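Local coordinates for putative pachytene checkpoint protein 2 (Caenorhabditis elegans, PDB 4XGU) that probably hydrolyses ATP as an AAA+ protein-remodelling ATPase with a key role in chromosome recombination during meiosis, at residues R173-G179 against V293-S299. Sequence-based numbering, arbitrary orientation.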
loop_
_atom_site.group_PDB
_atom_site.type_symbol
_atom_site.label_atom_id
_atom_site.label_comp_id
_atom_site.label_asym_id
_atom_site.label_seq_id
_atom_site.Cartn_x
_atom_site.Cartn_y
_atom_site.Cartn_z
ATOM N N ARG B 173 3.857 -20.141 29.128
ATOM C CA ARG B 173 2.516 -20.154 29.718
ATOM C C ARG B 173 1.423 -19.919 28.680
ATOM O O ARG B 173 0.295 -19.573 29.027
ATOM C CB ARG B 173 2.394 -19.111 30.834
ATOM C CG ARG B 173 2.100 -19.700 32.200
ATOM C CD ARG B 173 3.353 -19.825 33.043
ATOM N NE ARG B 173 3.869 -18.524 33.454
ATOM C CZ ARG B 173 4.953 -18.358 34.206
ATOM N NH1 ARG B 173 5.633 -19.415 34.628
ATOM N NH2 ARG B 173 5.356 -17.137 34.534
ATOM N N LEU B 174 1.760 -20.111 27.409
ATOM C CA LEU B 174 0.785 -19.989 26.329
ATOM C C LEU B 174 0.699 -21.305 25.572
ATOM O O LEU B 174 1.704 -21.985 25.383
ATOM C CB LEU B 174 1.161 -18.840 25.383
ATOM C CG LEU B 174 0.150 -18.391 24.316
ATOM C CD1 LEU B 174 0.339 -16.921 23.984
ATOM C CD2 LEU B 174 0.262 -19.218 23.043
ATOM N N ILE B 175 -0.503 -21.665 25.139
ATOM C CA ILE B 175 -0.686 -22.862 24.327
ATOM C C ILE B 175 -1.592 -22.558 23.134
ATOM O O ILE B 175 -2.573 -21.827 23.261
ATOM C CB ILE B 175 -1.268 -24.021 25.159
ATOM C CG1 ILE B 175 -1.684 -25.179 24.254
ATOM C CG2 ILE B 175 -2.447 -23.541 25.985
ATOM C CD1 ILE B 175 -2.513 -26.231 24.949
ATOM N N LEU B 176 -1.249 -23.117 21.976
ATOM C CA LEU B 176 -1.970 -22.847 20.739
ATOM C C LEU B 176 -2.491 -24.120 20.074
ATOM O O LEU B 176 -1.727 -25.041 19.788
ATOM C CB LEU B 176 -1.064 -22.090 19.770
ATOM C CG LEU B 176 -1.597 -21.770 18.378
ATOM C CD1 LEU B 176 -2.681 -20.716 18.453
ATOM C CD2 LEU B 176 -0.460 -21.312 17.483
ATOM N N LEU B 177 -3.797 -24.163 19.829
ATOM C CA LEU B 177 -4.418 -25.260 19.092
ATOM C C LEU B 177 -4.894 -24.762 17.734
ATOM O O LEU B 177 -5.566 -23.735 17.651
ATOM C CB LEU B 177 -5.592 -25.843 19.873
ATOM C CG LEU B 177 -5.298 -26.419 21.258
ATOM C CD1 LEU B 177 -6.594 -26.822 21.947
ATOM C CD2 LEU B 177 -4.358 -27.606 21.152
ATOM N N THR B 178 -4.541 -25.472 16.667
ATOM C CA THR B 178 -4.974 -25.066 15.332
ATOM C C THR B 178 -5.589 -26.225 14.555
ATOM O O THR B 178 -5.365 -27.393 14.876
ATOM C CB THR B 178 -3.812 -24.482 14.510
ATOM O OG1 THR B 178 -2.838 -25.502 14.266
ATOM C CG2 THR B 178 -3.159 -23.319 15.244
ATOM N N GLY B 179 -6.364 -25.887 13.530
ATOM C CA GLY B 179 -7.020 -26.876 12.696
ATOM C C GLY B 179 -8.303 -26.334 12.097
ATOM O O GLY B 179 -8.632 -25.163 12.288
ATOM N N VAL B 293 -1.218 -18.157 36.085
ATOM C CA VAL B 293 -2.010 -17.821 34.910
ATOM C C VAL B 293 -1.701 -18.773 33.761
ATOM O O VAL B 293 -0.580 -19.251 33.635
ATOM C CB VAL B 293 -1.751 -16.368 34.468
ATOM C CG1 VAL B 293 -2.492 -16.054 33.191
ATOM C CG2 VAL B 293 -2.164 -15.403 35.561
ATOM N N LEU B 294 -2.700 -19.058 32.933
ATOM C CA LEU B 294 -2.505 -19.906 31.767
ATOM C C LEU B 294 -3.407 -19.451 30.626
ATOM O O LEU B 294 -4.625 -19.362 30.790
ATOM C CB LEU B 294 -2.787 -21.361 32.125
ATOM C CG LEU B 294 -2.328 -22.403 31.116
ATOM C CD1 LEU B 294 -0.841 -22.255 30.882
ATOM C CD2 LEU B 294 -2.657 -23.786 31.634
ATOM N N ILE B 295 -2.818 -19.159 29.471
ATOM C CA ILE B 295 -3.602 -18.654 28.348
ATOM C C ILE B 295 -3.666 -19.664 27.201
ATOM O O ILE B 295 -2.652 -20.237 26.799
ATOM C CB ILE B 295 -3.047 -17.306 27.842
ATOM C CG1 ILE B 295 -1.585 -17.434 27.432
ATOM C CG2 ILE B 295 -3.148 -16.253 28.931
ATOM C CD1 ILE B 295 -0.907 -16.100 27.202
ATOM N N LEU B 296 -4.874 -19.889 26.694
ATOM C CA LEU B 296 -5.097 -20.879 25.646
ATOM C C LEU B 296 -5.691 -20.232 24.401
ATOM O O LEU B 296 -6.647 -19.464 24.488
ATOM C CB LEU B 296 -6.020 -21.996 26.143
ATOM C CG LEU B 296 -5.618 -22.781 27.396
ATOM C CD1 LEU B 296 -6.139 -22.120 28.663
ATOM C CD2 LEU B 296 -6.110 -24.210 27.296
ATOM N N CYS B 297 -5.125 -20.554 23.243
ATOM C CA CYS B 297 -5.574 -19.973 21.983
ATOM C C CYS B 297 -6.009 -21.048 20.990
ATOM O O CYS B 297 -5.466 -22.153 20.976
ATOM C CB CYS B 297 -4.464 -19.118 21.369
ATOM S SG CYS B 297 -3.851 -17.805 22.447
ATOM N N THR B 298 -6.990 -20.717 20.159
ATOM C CA THR B 298 -7.419 -21.616 19.098
ATOM C C THR B 298 -7.522 -20.854 17.781
ATOM O O THR B 298 -8.007 -19.726 17.747
ATOM C CB THR B 298 -8.771 -22.289 19.428
ATOM O OG1 THR B 298 -9.275 -22.955 18.263
ATOM C CG2 THR B 298 -9.788 -21.262 19.884
ATOM N N SER B 299 -7.047 -21.466 16.701
ATOM C CA SER B 299 -7.108 -20.841 15.383
ATOM C C SER B 299 -7.848 -21.734 14.387
ATOM O O SER B 299 -7.392 -22.830 14.065
ATOM C CB SER B 299 -5.701 -20.531 14.873
ATOM O OG SER B 299 -5.746 -19.849 13.633
#
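Six backbone hydrogen bonds join 173-179 to 293-299 as parallel neighbours. I175 and L177 each bind through both N and O: I175 N to I295 O is 3.1 Å, C297 N to I175 O, L177 N to C297 O and S299 N to L177 O are each 2.9 Å, while G179 N to S299 O stretches to 3.3 Å where the strand ends. Between these bonds CA-H groups approach carbonyls, as in T298 CA to L177 O at 3.2 Å. R173 gives its carbonyl to I295 N (3.2 Å), while its NE hydrogen-bonds R288 O outside the two strands.

Side chains alternate between two buried faces. L174, I295, L176 and C297 share one, with L174 CD1 3.5 Å from I295 CD1; these apolar groups suit a face closed partly by helix 275-288. On the other, I175 CG2 meets L296 CG at 3.6 Å, and L177 and L296 pack against helix 185-199, which follows the P-loop. T298, small and polar, lies near the bound ADP and weakly hydrogen-bonds K185. G179, whose backbone angles would jam a CB against the preceding carbonyl, opens the predicted ATP-binding loop. Strand 293-299 separates P-loop strand 174-178 from strand 245-251, the order of the AAA+ (ASCE) core; in P-loop kinases and GTPases the Walker A and B strands are adjacent.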